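PDB 1Z2Z: probable tRNA pseudouridine synthase D from Methanosarcina mazei, which probably converts uridine 13 of transfer RNAs to pseudouridine, as a member of the TruD family of tRNA pseudouridine synthases. Local coordinates for residues A[3-6]-A[7-11]; A[278-281]-A[282-286]. All blocks are in the same frame, centred on the assembly; numbering follows the deposited sequence.

Contact 1 (A[3-6]-A[7-11]); sequences VPEI and EKQIG
The carboxylate of Glu7 lies against the ring of Pro4, the N-cap residue of helix 5-8, with Glu7 OE2 3.5 Å from Pro4 CG. The same oxygen passes 3.7 Å from CG1 of Val3, whose side chain stands roughly square to that of Glu7. The extended Glu7 chain carries this oxygen on to a salt bridge with Arg427 in helix 423-430, so apolar groups flank a buried carboxylate whose charge is met from another part of the chain. With alanine at this position Arg427 would probably lose its anionic mate, and a gap is likely to open beside the Pro4 ring. Lys8 meets the same Val3 methyl. Its CG, set beside the backbone N (chi1 -58°), packs 3.9 Å from Val3 CG1; the chain then bends at chi3 and takes NZ to a long salt bridge with Glu5 OE1 at 3.6 Å. On a further flank Ile6 CD1 lies 3.5 Å from Gln9 NE2, the two side chains meeting at a slant. The backbone ties these side chains together: Pro4 O accepts from Lys8 N at 3.2 Å and, more weakly, from Glu7 N, while Gln9 N bonds to Glu5 O at 2.9 Å. Together they form a single-turn helix near the N-terminus, with Pro4 at the N-cap and i-to-i+4 hydrogen bonds closing the turn.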
loop_
_atom_site.group_PDB
_atom_site.type_symbol
_atom_site.label_atom_id
_atom_site.label_comp_id
_atom_site.label_asym_id
_atom_site.label_seq_id
_atom_site.Cartn_x
_atom_site.Cartn_y
_atom_site.Cartn_z
ATOM N N VAL A 3 11.067 -9.644 -14.205
ATOM C CA VAL A 3 10.411 -8.656 -13.336
ATOM C C VAL A 3 10.981 -7.254 -13.558
ATOM O O VAL A 3 12.202 -7.063 -13.619
ATOM C CB VAL A 3 10.571 -9.016 -11.831
ATOM C CG1 VAL A 3 10.124 -7.848 -10.951
ATOM C CG2 VAL A 3 9.756 -10.255 -11.507
ATOM N N PRO A 4 10.095 -6.247 -13.658
ATOM C CA PRO A 4 10.543 -4.874 -13.878
ATOM C C PRO A 4 11.514 -4.378 -12.838
ATOM O O PRO A 4 11.388 -4.673 -11.645
ATOM C CB PRO A 4 9.241 -4.079 -13.899
ATOM C CG PRO A 4 8.328 -4.887 -13.063
ATOM C CD PRO A 4 8.636 -6.295 -13.469
ATOM N N GLU A 5 12.503 -3.634 -13.311
ATOM C CA GLU A 5 13.508 -3.059 -12.441
ATOM C C GLU A 5 12.839 -2.247 -11.346
ATOM O O GLU A 5 13.287 -2.247 -10.202
ATOM C CB GLU A 5 14.435 -2.157 -13.251
ATOM C CG GLU A 5 15.581 -2.889 -13.907
ATOM C CD GLU A 5 16.532 -3.477 -12.891
ATOM O OE1 GLU A 5 16.445 -4.697 -12.622
ATOM O OE2 GLU A 5 17.360 -2.708 -12.357
ATOM N N ILE A 6 11.759 -1.559 -11.701
ATOM C CA ILE A 6 11.047 -0.732 -10.744
ATOM C C ILE A 6 10.713 -1.489 -9.474
ATOM O O ILE A 6 10.905 -0.976 -8.373
ATOM C CB ILE A 6 9.767 -0.128 -11.380
ATOM C CG1 ILE A 6 10.177 0.981 -12.335
ATOM C CG2 ILE A 6 8.851 0.461 -10.319
ATOM C CD1 ILE A 6 11.223 1.912 -11.741
ATOM N N GLU A 7 10.233 -2.714 -9.632
ATOM C CA GLU A 7 9.884 -3.549 -8.496
ATOM C C GLU A 7 11.115 -4.208 -7.835
ATOM O O GLU A 7 11.092 -4.522 -6.647
ATOM C CB GLU A 7 8.853 -4.609 -8.924
ATOM C CG GLU A 7 7.427 -4.065 -9.094
ATOM C CD GLU A 7 6.441 -5.107 -9.613
ATOM O OE1 GLU A 7 5.213 -4.859 -9.561
ATOM O OE2 GLU A 7 6.895 -6.172 -10.081
ATOM N N LYS A 8 12.194 -4.406 -8.580
ATOM C CA LYS A 8 13.373 -5.017 -7.983
ATOM C C LYS A 8 14.101 -3.981 -7.138
ATOM O O LYS A 8 14.827 -4.330 -6.207
ATOM C CB LYS A 8 14.308 -5.569 -9.069
ATOM C CG LYS A 8 13.651 -6.608 -9.973
ATOM C CD LYS A 8 14.409 -6.812 -11.294
ATOM C CE LYS A 8 15.287 -8.058 -11.275
ATOM N NZ LYS A 8 15.956 -8.289 -12.588
ATOM N N GLN A 9 13.890 -2.707 -7.451
ATOM C CA GLN A 9 14.540 -1.614 -6.727
ATOM C C GLN A 9 13.909 -1.356 -5.367
ATOM O O GLN A 9 14.335 -0.461 -4.629
ATOM C CB GLN A 9 14.496 -0.338 -7.550
ATOM C CG GLN A 9 15.289 -0.418 -8.825
ATOM C CD GLN A 9 14.924 0.691 -9.786
ATOM O OE1 GLN A 9 15.568 0.874 -10.822
ATOM N NE2 GLN A 9 13.875 1.441 -9.451
ATOM N N ILE A 10 12.880 -2.135 -5.059
ATOM C CA ILE A 10 12.198 -2.034 -3.783
ATOM C C ILE A 10 12.015 -3.414 -3.161
ATOM O O ILE A 10 10.992 -3.684 -2.535
ATOM C CB ILE A 10 10.819 -1.362 -3.905
ATOM C CG1 ILE A 10 9.948 -2.129 -4.891
ATOM C CG2 ILE A 10 10.985 0.099 -4.319
ATOM C CD1 ILE A 10 8.588 -1.510 -5.097
ATOM N N GLY A 11 13.002 -4.287 -3.364
ATOM C CA GLY A 11 12.971 -5.610 -2.768
ATOM C C GLY A 11 12.282 -6.755 -3.475
ATOM O O GLY A 11 12.784 -7.882 -3.462
#

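Contact 2 (A[278-281]-A[282-286]); sequences YNII and LCRRI
The Tyr278 ring meets the tip of Leu282 obliquely: Leu282 CD1 lies 3.8 Å from Tyr278 CE1 and 3.5 Å from Tyr278 OH, while Phe170 makes an edge-to-face stack with the same ring. The second flat group, the guanidinium of Arg284, is likewise approached at a slant: Arg284 NH2 comes 3.4 Å from CG2 of Ile280. Both pairs are i-to-i+4 neighbours on helix 263-287, close to its C-terminal end, and they illustrate how an α-helix sets side chains one turn apart alongside one another, pointing the same way. In Tyr278 the ring swings opposite the backbone N (chi1 164°), which lays it next to Leu282. Its phenol oxygen lies within hydrogen-bonding reach of the main-chain oxygens of Glu387 and Asn168, which must share its one proton. Arg284 takes a more folded path. Bends at chi2 and chi3 bring its guanidinium alongside the Ile280 methyl, where NH2 also forms a salt bridge with Glu363; Ile356 and Val360 of helix 352-363 pack against Arg284 and Ile280 respectively. Arg285, by contrast, stretches away from the preceding turn to a salt bridge with Asp299 and a hydrogen bond with Pro291 O. Along the backbone runs the regular helical ladder: Leu282 N donates to Tyr278 O at 3.0 Å, and Arg285 N donates to Ile281 O at the same separation. The bond from Arg284 N to Ile280 O, 2.9 Å long, is nearly straight, with an N-H...O angle of 169°.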
loop_
_atom_site.group_PDB
_atom_site.type_symbol
_atom_site.label_atom_id
_atom_site.label_comp_id
_atom_site.label_asym_id
_atom_site.label_seq_id
_atom_site.Cartn_x
_atom_site.Cartn_y
_atom_site.Cartn_z
ATOM N N TYR A 278 12.051 -6.086 4.201
ATOM C CA TYR A 278 10.993 -7.049 4.384
ATOM C C TYR A 278 10.609 -7.741 3.057
ATOM O O TYR A 278 10.350 -8.946 3.028
ATOM C CB TYR A 278 9.793 -6.361 5.035
ATOM C CG TYR A 278 8.530 -7.149 4.922
ATOM C CD1 TYR A 278 7.790 -7.138 3.754
ATOM C CD2 TYR A 278 8.072 -7.911 5.979
ATOM C CE1 TYR A 278 6.621 -7.865 3.641
ATOM C CE2 TYR A 278 6.903 -8.641 5.880
ATOM C CZ TYR A 278 6.181 -8.610 4.707
ATOM O OH TYR A 278 4.998 -9.309 4.618
ATOM N N ASN A 279 10.581 -6.988 1.961
ATOM C CA ASN A 279 10.238 -7.559 0.655
ATOM C C ASN A 279 11.255 -8.606 0.253
ATOM O O ASN A 279 10.909 -9.735 -0.083
ATOM C CB ASN A 279 10.208 -6.465 -0.419
ATOM C CG ASN A 279 8.919 -5.679 -0.415
ATOM O OD1 ASN A 279 8.921 -4.468 -0.638
ATOM N ND2 ASN A 279 7.807 -6.362 -0.178
ATOM N N ILE A 280 12.519 -8.213 0.268
ATOM C CA ILE A 280 13.595 -9.125 -0.087
ATOM C C ILE A 280 13.393 -10.429 0.668
ATOM O O ILE A 280 13.283 -11.496 0.060
ATOM C CB ILE A 280 14.942 -8.528 0.301
ATOM C CG1 ILE A 280 15.048 -7.119 -0.286
ATOM C CG2 ILE A 280 16.057 -9.389 -0.214
ATOM C CD1 ILE A 280 16.328 -6.434 0.036
ATOM N N ILE A 281 13.326 -10.323 1.999
ATOM C CA ILE A 281 13.145 -11.480 2.869
ATOM C C ILE A 281 11.993 -12.377 2.444
ATOM O O ILE A 281 12.144 -13.597 2.365
ATOM C CB ILE A 281 12.913 -11.046 4.329
ATOM C CG1 ILE A 281 14.217 -10.493 4.917
ATOM C CG2 ILE A 281 12.389 -12.226 5.159
ATOM C CD1 ILE A 281 14.056 -9.790 6.247
ATOM N N LEU A 282 10.846 -11.772 2.174
ATOM C CA LEU A 282 9.669 -12.522 1.769
ATOM C C LEU A 282 9.915 -13.331 0.498
ATOM O O LEU A 282 9.331 -14.405 0.308
ATOM C CB LEU A 282 8.504 -11.571 1.543
ATOM C CG LEU A 282 7.159 -12.147 1.977
ATOM C CD1 LEU A 282 6.087 -11.088 1.759
ATOM C CD2 LEU A 282 6.836 -13.425 1.205
ATOM N N CYS A 283 10.781 -12.802 -0.366
ATOM C CA CYS A 283 11.135 -13.432 -1.637
ATOM C C CYS A 283 12.068 -14.598 -1.406
ATOM O O CYS A 283 11.791 -15.731 -1.805
ATOM C CB CYS A 283 11.841 -12.421 -2.544
ATOM S SG CYS A 283 10.806 -11.091 -3.176
ATOM N N ARG A 284 13.195 -14.290 -0.773
ATOM C CA ARG A 284 14.206 -15.286 -0.461
ATOM C C ARG A 284 13.501 -16.492 0.155
ATOM O O ARG A 284 13.809 -17.633 -0.171
ATOM C CB ARG A 284 15.219 -14.698 0.521
ATOM C CG ARG A 284 16.638 -15.144 0.278
ATOM C CD ARG A 284 17.141 -14.667 -1.075
ATOM N NE ARG A 284 17.505 -13.252 -1.092
ATOM C CZ ARG A 284 17.773 -12.566 -2.203
ATOM N NH1 ARG A 284 17.710 -13.169 -3.385
ATOM N NH2 ARG A 284 18.110 -11.282 -2.139
ATOM N N ARG A 285 12.535 -16.240 1.031
ATOM C CA ARG A 285 11.814 -17.334 1.657
ATOM C C ARG A 285 10.942 -18.078 0.654
ATOM O O ARG A 285 10.729 -19.283 0.788
ATOM C CB ARG A 285 10.959 -16.824 2.813
ATOM C CG ARG A 285 10.243 -17.923 3.581
ATOM C CD ARG A 285 9.900 -17.440 4.976
ATOM N NE ARG A 285 9.257 -18.460 5.795
ATOM C CZ ARG A 285 8.112 -19.053 5.482
ATOM N NH1 ARG A 285 7.600 -19.968 6.293
ATOM N NH2 ARG A 285 7.482 -18.732 4.360
ATOM N N ILE A 286 10.424 -17.360 -0.339
ATOM C CA ILE A 286 9.598 -17.982 -1.369
ATOM C C ILE A 286 10.524 -18.795 -2.271
ATOM O O ILE A 286 10.105 -19.773 -2.886
ATOM C CB ILE A 286 8.844 -16.933 -2.233
ATOM C CG1 ILE A 286 7.788 -16.221 -1.382
ATOM C CG2 ILE A 286 8.178 -17.616 -3.430
ATOM C CD1 ILE A 286 7.081 -15.058 -2.078
#

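Contacts 1 and 2 are distant in sequence yet adjacent in the fold, their centres about 13 Å apart. The chain leaving the short helix of contact 1 runs against helix 263-287, and Gly11 makes the junction: Gly11 CA lies 3.6 Å from Ile280 CG1, Gly11 C 3.7 Å from Asn279 CB, and Gly11 O 3.8 Å from Cys283 SG. The touching helical residues are thus spread over about one turn. Contact 1 is partly buried and contact 2 buried; where they meet, the N-terminal segment packs on helix 263-287. Both lie away from Asp86, the predicted nucleophile.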